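PDB 5HYZ: SCARECROW-LIKE protein 7 from Oryza sativa Japonica Group, which binds DNA in vitro through its GRAS domain, the part described here, and probably acts as a transcription factor in plant development and abiotic stress resistance. Local coordinates for residues Ala100-Thr105 with Ala132-Gly137; Ala126-Leu131 with Arg168-Leu173; Ala235-Gly240 with Thr316-Cys321. All coordinates share one frame; numbering follows the deposited sequence.

Contact 1 of 3, residues Ala100-Thr105 with Ala132-Gly137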
loop_
_atom_site.group_PDB
_atom_site.type_symbol
_atom_site.label_atom_id
_atom_site.label_comp_id
_atom_site.label_asym_id
_atom_site.label_seq_id
_atom_site.Cartn_x
_atom_site.Cartn_y
_atom_site.Cartn_z
ATOM N N ALA A 100 -0.239 -15.316 -11.117
ATOM C CA ALA A 100 -0.443 -16.274 -12.240
ATOM C C ALA A 100 0.791 -16.403 -13.150
ATOM O O ALA A 100 1.138 -17.516 -13.567
ATOM C CB ALA A 100 -1.617 -15.867 -13.080
ATOM N N ILE A 101 1.460 -15.268 -13.418
ATOM C CA ILE A 101 2.685 -15.337 -14.233
ATOM C C ILE A 101 3.776 -16.149 -13.512
ATOM O O ILE A 101 4.482 -16.950 -14.098
ATOM C CB ILE A 101 3.161 -13.919 -14.516
ATOM C CG1 ILE A 101 2.105 -13.245 -15.423
ATOM C CG2 ILE A 101 4.549 -13.956 -15.186
ATOM C CD1 ILE A 101 2.290 -11.663 -15.585
ATOM N N LEU A 102 3.908 -15.897 -12.202
ATOM C CA LEU A 102 4.942 -16.574 -11.405
ATOM C C LEU A 102 4.747 -18.055 -11.439
ATOM O O LEU A 102 5.700 -18.816 -11.598
ATOM C CB LEU A 102 4.906 -16.032 -9.954
ATOM C CG LEU A 102 6.022 -16.501 -9.023
ATOM C CD1 LEU A 102 7.209 -15.697 -9.415
ATOM C CD2 LEU A 102 5.722 -16.225 -7.562
ATOM N N GLU A 103 3.500 -18.481 -11.280
ATOM C CA GLU A 103 3.240 -19.896 -11.293
ATOM C C GLU A 103 3.377 -20.526 -12.672
ATOM O O GLU A 103 3.895 -21.637 -12.792
ATOM C CB GLU A 103 1.859 -20.147 -10.741
ATOM C CG GLU A 103 1.966 -19.860 -9.219
ATOM C CD GLU A 103 0.612 -19.951 -8.477
ATOM O OE1 GLU A 103 -0.398 -20.350 -9.098
ATOM O OE2 GLU A 103 0.567 -19.574 -7.286
ATOM N N ALA A 104 2.936 -19.817 -13.701
ATOM C CA ALA A 104 3.047 -20.377 -15.067
ATOM C C ALA A 104 4.470 -20.539 -15.557
ATOM O O ALA A 104 4.751 -21.357 -16.432
ATOM C CB ALA A 104 2.252 -19.496 -16.063
ATOM N N THR A 105 5.387 -19.742 -15.033
ATOM C CA THR A 105 6.729 -19.638 -15.613
ATOM C C THR A 105 7.787 -20.227 -14.677
ATOM O O THR A 105 8.969 -20.079 -14.914
ATOM C CB THR A 105 7.129 -18.207 -15.920
ATOM O OG1 THR A 105 7.010 -17.379 -14.762
ATOM C CG2 THR A 105 6.202 -17.618 -17.009
ATOM N N ALA A 132 12.592 -13.038 -7.976
ATOM C CA ALA A 132 13.919 -13.180 -7.368
ATOM C C ALA A 132 13.818 -14.125 -6.230
ATOM O O ALA A 132 14.793 -14.815 -5.927
ATOM C CB ALA A 132 14.481 -11.841 -6.902
ATOM N N THR A 133 12.649 -14.148 -5.587
ATOM C CA THR A 133 12.490 -15.057 -4.460
ATOM C C THR A 133 11.608 -16.318 -4.699
ATOM O O THR A 133 11.145 -16.971 -3.749
ATOM C CB THR A 133 11.944 -14.252 -3.238
ATOM O OG1 THR A 133 10.786 -13.503 -3.618
ATOM C CG2 THR A 133 12.974 -13.218 -2.826
ATOM N N ARG A 134 11.419 -16.718 -5.959
ATOM C CA ARG A 134 10.486 -17.824 -6.222
ATOM C C ARG A 134 11.113 -19.189 -5.888
ATOM O O ARG A 134 12.328 -19.320 -5.840
ATOM C CB ARG A 134 10.039 -17.765 -7.705
ATOM C CG ARG A 134 11.189 -18.203 -8.575
ATOM C CD ARG A 134 10.820 -18.209 -10.098
ATOM N NE ARG A 134 12.008 -18.621 -10.853
ATOM C CZ ARG A 134 11.992 -19.007 -12.129
ATOM N NH1 ARG A 134 10.859 -18.955 -12.844
ATOM N NH2 ARG A 134 13.109 -19.422 -12.688
ATOM N N PRO A 135 10.294 -20.235 -5.686
ATOM C CA PRO A 135 10.810 -21.552 -5.249
ATOM C C PRO A 135 11.844 -22.148 -6.147
ATOM O O PRO A 135 12.806 -22.770 -5.698
ATOM C CB PRO A 135 9.558 -22.431 -5.258
ATOM C CG PRO A 135 8.463 -21.489 -4.988
ATOM C CD PRO A 135 8.827 -20.206 -5.713
ATOM N N GLU A 136 11.686 -21.965 -7.450
ATOM C CA GLU A 136 12.609 -22.589 -8.354
ATOM C C GLU A 136 13.957 -21.885 -8.439
ATOM O O GLU A 136 14.850 -22.327 -9.152
ATOM C CB GLU A 136 11.968 -22.665 -9.761
ATOM C CG GLU A 136 10.603 -23.354 -9.799
ATOM C CD GLU A 136 9.383 -22.461 -9.383
ATOM O OE1 GLU A 136 9.532 -21.275 -9.008
ATOM O OE2 GLU A 136 8.233 -22.960 -9.440
ATOM N N GLY A 137 14.102 -20.772 -7.743
ATOM C CA GLY A 137 15.322 -19.981 -7.809
ATOM C C GLY A 137 15.204 -18.887 -8.875
ATOM O O GLY A 137 14.478 -19.029 -9.862
HETATM O O HOH W 1 8.327 -17.902 -12.285
HETATM O O HOH W 2 7.347 -19.732 -9.252
#
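R134 reaches across to the last turn of helix 89-104, and its two ends do different work against L102 and T105. Near the backbone, its CB lies 3.9 Å from L102 CD1, an apolar touch between side chains that run at a slant to one another. L102 offers this methyl because its CG stands anti to the backbone N (chi1 -173°). From CG to NE the arginine is fully extended, which carries the guanidinium to the end of the helix. There NH1 makes a weak, bent hydrogen bond to T105 O, 3.0 Å away near the plane of the group. Its other edge is held from its own segment: NE donates to G137 O at 2.7 Å, the oxygen lying in the guanidinium plane, and NH2 adds a weaker bond to the same atom. A further bond from NH2 to A108 O ties the group to the approach to strand 110-118. One water, in the guanidinium plane, accepts from NH1 and donates to both L102 O and T105 OG1; a second bridges L102 O and E136 OE1. T105 OG1 in turn donates to I101 O at 2.6 Å. A helix terminus whose carbonyls are met by an arginine and ordered water is thus joined to the type I turn R134-G137, linking two helix-to-strand connections of the Rossmann-like part of the GRAS domain.

Contact 2 of 3, residues Ala126-Leu131 with Arg168-Leu173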
loop_
_atom_site.group_PDB
_atom_site.type_symbol
_atom_site.label_atom_id
_atom_site.label_comp_id
_atom_site.label_asym_id
_atom_site.label_seq_id
_atom_site.Cartn_x
_atom_site.Cartn_y
_atom_site.Cartn_z
ATOM N N ALA A 126 7.166 -5.252 -8.933
ATOM C CA ALA A 126 6.642 -6.272 -8.029
ATOM C C ALA A 126 6.958 -7.687 -8.527
ATOM O O ALA A 126 7.333 -8.615 -7.746
ATOM C CB ALA A 126 5.103 -6.042 -7.828
ATOM N N LEU A 127 6.782 -7.908 -9.833
ATOM C CA LEU A 127 7.049 -9.220 -10.360
ATOM C C LEU A 127 8.548 -9.567 -10.255
ATOM O O LEU A 127 8.914 -10.691 -9.956
ATOM C CB LEU A 127 6.629 -9.307 -11.873
ATOM C CG LEU A 127 6.848 -10.741 -12.397
ATOM C CD1 LEU A 127 5.754 -11.744 -11.905
ATOM C CD2 LEU A 127 6.806 -10.791 -13.942
ATOM N N LEU A 128 9.406 -8.604 -10.538
ATOM C CA LEU A 128 10.858 -8.873 -10.427
ATOM C C LEU A 128 11.208 -9.312 -8.994
ATOM O O LEU A 128 11.940 -10.268 -8.768
ATOM C CB LEU A 128 11.638 -7.613 -10.790
ATOM C CG LEU A 128 11.707 -7.350 -12.320
ATOM C CD1 LEU A 128 12.278 -5.905 -12.607
ATOM C CD2 LEU A 128 12.539 -8.452 -12.994
ATOM N N GLN A 129 10.693 -8.572 -8.035
ATOM C CA GLN A 129 10.933 -8.971 -6.627
ATOM C C GLN A 129 10.452 -10.394 -6.336
ATOM O O GLN A 129 11.162 -11.245 -5.703
ATOM C CB GLN A 129 10.234 -7.969 -5.719
ATOM C CG GLN A 129 10.364 -8.285 -4.157
ATOM C CD GLN A 129 11.746 -7.982 -3.652
ATOM O OE1 GLN A 129 12.499 -7.236 -4.262
ATOM N NE2 GLN A 129 12.103 -8.577 -2.496
ATOM N N ALA A 130 9.245 -10.693 -6.832
ATOM C CA ALA A 130 8.698 -12.040 -6.646
ATOM C C ALA A 130 9.501 -13.126 -7.348
ATOM O O ALA A 130 9.755 -14.170 -6.759
ATOM C CB ALA A 130 7.208 -12.072 -7.095
ATOM N N LEU A 131 9.933 -12.893 -8.596
ATOM C CA LEU A 131 10.741 -13.847 -9.333
ATOM C C LEU A 131 12.064 -14.088 -8.607
ATOM O O LEU A 131 12.585 -15.208 -8.620
ATOM C CB LEU A 131 11.035 -13.336 -10.793
ATOM C CG LEU A 131 9.786 -13.379 -11.709
ATOM C CD1 LEU A 131 10.008 -12.589 -13.025
ATOM C CD2 LEU A 131 9.426 -14.827 -11.979
ATOM N N ARG A 168 15.327 -0.941 -14.802
ATOM C CA ARG A 168 16.679 -1.479 -14.935
ATOM C C ARG A 168 17.488 -1.240 -13.658
ATOM O O ARG A 168 18.237 -2.125 -13.233
ATOM C CB ARG A 168 17.393 -0.809 -16.157
ATOM C CG ARG A 168 16.892 -1.378 -17.498
ATOM C CD ARG A 168 17.498 -0.495 -18.723
ATOM N NE ARG A 168 16.996 -1.029 -20.033
ATOM C CZ ARG A 168 17.557 -2.040 -20.668
ATOM N NH1 ARG A 168 18.642 -2.646 -20.147
ATOM N NH2 ARG A 168 17.041 -2.448 -21.823
ATOM N N ASP A 169 17.298 -0.077 -13.020
ATOM C CA ASP A 169 18.014 0.192 -11.730
ATOM C C ASP A 169 17.554 -0.811 -10.658
ATOM O O ASP A 169 18.335 -1.362 -9.848
ATOM C CB ASP A 169 17.792 1.630 -11.239
ATOM C CG ASP A 169 18.517 2.676 -12.119
ATOM O OD1 ASP A 169 19.371 2.287 -12.955
ATOM O OD2 ASP A 169 18.184 3.867 -11.992
ATOM N N PHE A 170 16.238 -1.101 -10.682
ATOM C CA PHE A 170 15.713 -2.075 -9.698
ATOM C C PHE A 170 16.255 -3.474 -9.881
ATOM O O PHE A 170 16.647 -4.202 -8.920
ATOM C CB PHE A 170 14.169 -2.058 -9.812
ATOM C CG PHE A 170 13.459 -2.837 -8.713
ATOM C CD1 PHE A 170 13.344 -2.290 -7.458
ATOM C CD2 PHE A 170 12.905 -4.106 -8.968
ATOM C CE1 PHE A 170 12.718 -2.982 -6.443
ATOM C CE2 PHE A 170 12.285 -4.826 -7.921
ATOM C CZ PHE A 170 12.177 -4.221 -6.679
ATOM N N ALA A 171 16.300 -3.904 -11.150
ATOM C CA ALA A 171 16.817 -5.213 -11.455
ATOM C C ALA A 171 18.291 -5.340 -11.020
ATOM O O ALA A 171 18.719 -6.431 -10.659
ATOM C CB ALA A 171 16.702 -5.514 -12.994
ATOM N N LYS A 172 19.060 -4.251 -11.164
ATOM C CA LYS A 172 20.459 -4.311 -10.644
ATOM C C LYS A 172 20.493 -4.687 -9.150
ATOM O O LYS A 172 21.355 -5.491 -8.724
ATOM C CB LYS A 172 21.152 -2.994 -10.841
ATOM C CG LYS A 172 21.449 -2.793 -12.307
ATOM C CD LYS A 172 22.026 -1.388 -12.471
ATOM C CE LYS A 172 22.264 -1.067 -13.953
ATOM N NZ LYS A 172 22.413 0.402 -14.020
ATOM N N LEU A 173 19.532 -4.152 -8.395
ATOM C CA LEU A 173 19.482 -4.463 -6.943
ATOM C C LEU A 173 19.029 -5.889 -6.635
ATOM O O LEU A 173 19.116 -6.341 -5.491
ATOM C CB LEU A 173 18.533 -3.504 -6.249
ATOM C CG LEU A 173 18.869 -2.038 -6.349
ATOM C CD1 LEU A 173 17.797 -1.254 -5.595
ATOM C CD2 LEU A 173 20.250 -1.763 -5.828
#
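F170 spans the gap between two nearly parallel helices and brings the rim of its ring up to L128, with its tip near Q129. The short segments' axes lie 10.3 Å apart at a crossing angle of -15°. From CA, its CB bond already points toward helix 122-132, and CG stands anti to the backbone N (chi1 -171°), which sends the ring on across the gap. The first ring atom along one side, CD2, meets L128 CD1 at 4.1 Å. CE2, the next, is 4.1 Å from L128 CB, which sits at the ring's edge near its plane; the same carbon approaches the backbone N of Q129. The leucine and the phenylalanine thus pass alongside, pointing opposite ways, each extending toward the other's helix. At the far end, CZ comes to 3.9 Å from Q129 OE1. The glutamine chain, bent at chi2, runs roughly perpendicular to the phenylalanine and holds its amide plane 60° from that of the ring. OE1 finds its hydrogen bond outside the two segments, to S334 OG of the second subunit, a residue that also packs on F170. On the side of the sheet, L128 CD1 reaches A171 CB at 4.5 Å, and both residues rest on F178 of strand 177-182. Two roughly parallel helices packed side by side over one face of a parallel sheet, here strands 141-148 and 177-182, are the hallmark of a Rossmann-type alpha/beta fold, and here the pair also takes part in the dimer interface.

Contact 3 of 3, residues Ala235-Gly240 with Thr316-Cys321; sequences AVVTLG and TLMEWC
Strand 236-242 runs past helix 311-320 with L239 and M318 as the closest backbone pair, their CA atoms 9.8 Å apart, so side chains alone bridge the gap. The alternation of the strand turns V237 and L239 toward the helix, while T238 between them turns its CB away; its hydroxyl hydrogen-bonds to N206. From the helix a single residue answers, M318, present as selenomethionine. Its CB bond points at the strand, and its chain then folds at every torsion, all three turning the same way near -60° (chi1 -61°, chi2 -59°, chi3 -67°). The bends divide the contact between two parts of the chain: the terminal CE approaches V237 CG1 at 4.3 Å, whereas CG, closer to the helix, lies 4.5 Å from L239 CD2. In V237 CG1, and in L239 CG, stands anti to the backbone N. F323 packs on both M318 and V237, and W374 of the neighbouring antiparallel strand touches M318 and L239, so F323 and W374 add aromatic neighbours to the selenomethionine. All three contacting residues are buried, and the meeting is wholly apolar at ordinary van der Waals distances. Its chemistry therefore implies attachment of the helix to this face of the sheet by dispersion and the exclusion of water, with the flexible chain fitting its shape to two branched neighbours.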
loop_
_atom_site.group_PDB
_atom_site.type_symbol
_atom_site.label_atom_id
_atom_site.label_comp_id
_atom_site.label_asym_id
_atom_site.label_seq_id
_atom_site.Cartn_x
_atom_site.Cartn_y
_atom_site.Cartn_z
ATOM N N ALA A 235 3.199 -19.008 -22.067
ATOM C CA ALA A 235 2.920 -19.890 -20.960
ATOM C C ALA A 235 1.633 -19.506 -20.295
ATOM O O ALA A 235 0.925 -20.367 -19.691
ATOM C CB ALA A 235 4.089 -19.817 -19.942
ATOM N N VAL A 236 1.322 -18.187 -20.322
ATOM C CA VAL A 236 0.076 -17.678 -19.753
ATOM C C VAL A 236 -0.207 -16.282 -20.342
ATOM O O VAL A 236 0.709 -15.548 -20.721
ATOM C CB VAL A 236 0.166 -17.599 -18.171
ATOM C CG1 VAL A 236 1.138 -16.481 -17.736
ATOM C CG2 VAL A 236 -1.237 -17.356 -17.574
ATOM N N VAL A 237 -1.479 -15.931 -20.395
ATOM C CA VAL A 237 -1.955 -14.624 -20.766
ATOM C C VAL A 237 -2.842 -14.156 -19.645
ATOM O O VAL A 237 -3.808 -14.864 -19.253
ATOM C CB VAL A 237 -2.793 -14.674 -22.070
ATOM C CG1 VAL A 237 -3.353 -13.251 -22.386
ATOM C CG2 VAL A 237 -1.944 -15.196 -23.258
ATOM N N THR A 238 -2.530 -13.001 -19.079
ATOM C CA THR A 238 -3.343 -12.492 -18.002
ATOM C C THR A 238 -4.213 -11.368 -18.488
ATOM O O THR A 238 -3.794 -10.537 -19.308
ATOM C CB THR A 238 -2.471 -12.001 -16.811
ATOM O OG1 THR A 238 -1.374 -11.242 -17.330
ATOM C CG2 THR A 238 -1.856 -13.210 -16.130
ATOM N N LEU A 239 -5.456 -11.377 -18.005
ATOM C CA LEU A 239 -6.448 -10.432 -18.457
ATOM C C LEU A 239 -7.040 -9.726 -17.257
ATOM O O LEU A 239 -7.552 -10.400 -16.320
ATOM C CB LEU A 239 -7.573 -11.143 -19.236
ATOM C CG LEU A 239 -8.721 -10.260 -19.743
ATOM C CD1 LEU A 239 -8.200 -9.312 -20.819
ATOM C CD2 LEU A 239 -9.797 -11.206 -20.389
ATOM N N GLY A 240 -7.011 -8.404 -17.241
ATOM C CA GLY A 240 -7.704 -7.698 -16.173
ATOM C C GLY A 240 -8.659 -6.706 -16.799
ATOM O O GLY A 240 -8.239 -5.875 -17.596
ATOM N N THR A 316 -15.923 -15.868 -23.934
ATOM C CA THR A 316 -16.302 -16.302 -25.305
ATOM C C THR A 316 -15.210 -15.886 -26.288
ATOM O O THR A 316 -14.776 -16.660 -27.152
ATOM C CB THR A 316 -17.626 -15.720 -25.723
ATOM O OG1 THR A 316 -18.648 -16.260 -24.873
ATOM C CG2 THR A 316 -17.990 -16.110 -27.218
ATOM N N LEU A 317 -14.715 -14.669 -26.119
ATOM C CA LEU A 317 -13.705 -14.180 -27.086
ATOM C C LEU A 317 -12.374 -14.923 -26.952
ATOM O O LEU A 317 -11.746 -15.345 -27.914
ATOM C CB LEU A 317 -13.491 -12.698 -26.844
ATOM C CG LEU A 317 -14.440 -11.731 -27.481
ATOM C CD1 LEU A 317 -14.301 -10.390 -26.759
ATOM C CD2 LEU A 317 -13.934 -11.614 -28.911
HETATM N N MSE A 318 -11.939 -15.137 -25.715
HETATM C CA MSE A 318 -10.673 -15.835 -25.494
HETATM C C MSE A 318 -10.752 -17.261 -26.067
HETATM O O MSE A 318 -9.826 -17.715 -26.687
HETATM C CB MSE A 318 -10.331 -15.928 -23.984
HETATM C CG MSE A 318 -10.157 -14.595 -23.268
HETATM SE SE MSE A 318 -8.667 -13.530 -24.125
HETATM C CE MSE A 318 -7.243 -14.711 -23.601
ATOM N N GLU A 319 -11.886 -17.948 -25.850
ATOM C CA GLU A 319 -12.002 -19.336 -26.312
ATOM C C GLU A 319 -12.121 -19.366 -27.824
ATOM O O GLU A 319 -11.635 -20.270 -28.491
ATOM C CB GLU A 319 -13.208 -20.002 -25.674
ATOM C CG GLU A 319 -12.906 -20.166 -24.121
ATOM C CD GLU A 319 -13.956 -20.953 -23.344
ATOM O OE1 GLU A 319 -15.123 -20.981 -23.757
ATOM O OE2 GLU A 319 -13.598 -21.446 -22.251
ATOM N N TRP A 320 -12.759 -18.358 -28.334
ATOM C CA TRP A 320 -12.878 -18.225 -29.805
ATOM C C TRP A 320 -11.476 -18.105 -30.429
ATOM O O TRP A 320 -11.228 -18.616 -31.511
ATOM C CB TRP A 320 -13.761 -17.024 -30.122
ATOM C CG TRP A 320 -14.264 -16.981 -31.587
ATOM C CD1 TRP A 320 -13.951 -17.862 -32.580
ATOM C CD2 TRP A 320 -15.190 -16.060 -32.143
ATOM N NE1 TRP A 320 -14.592 -17.511 -33.749
ATOM C CE2 TRP A 320 -15.372 -16.410 -33.498
ATOM C CE3 TRP A 320 -15.903 -14.965 -31.618
ATOM C CZ2 TRP A 320 -16.230 -15.695 -34.358
ATOM C CZ3 TRP A 320 -16.748 -14.254 -32.456
ATOM C CH2 TRP A 320 -16.903 -14.619 -33.821
ATOM N N CYS A 321 -10.533 -17.484 -29.700
ATOM C CA CYS A 321 -9.185 -17.289 -30.195
ATOM C C CYS A 321 -8.270 -18.417 -29.789
ATOM O O CYS A 321 -7.078 -18.356 -30.009
ATOM C CB CYS A 321 -8.651 -15.908 -29.722
ATOM S SG CYS A 321 -9.560 -14.551 -30.535
#

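Overall arrangement
Contacts 1 and 2 form a neighbouring pair, their centres 13 Å apart, and meet along helix 122-132, contact 2 using the helix and contact 1 its last residue and the loop that follows. Their segments alternate along the chain, and they touch directly where L102 packs on L131. Contact 3 comes later in sequence, its centre 21 Å from contact 1 and 27 Å from contact 2. Strand 236-242 joins it to the rest: its V236 and T238 pack on helix 89-104, while V237 and L239 serve contact 3, so helices lie against both faces of the central sheet. Both contacts 1 and 2 reach the second subunit, which places this end of the GRAS domain at the homodimer interface, whereas contact 3 stays within one subunit.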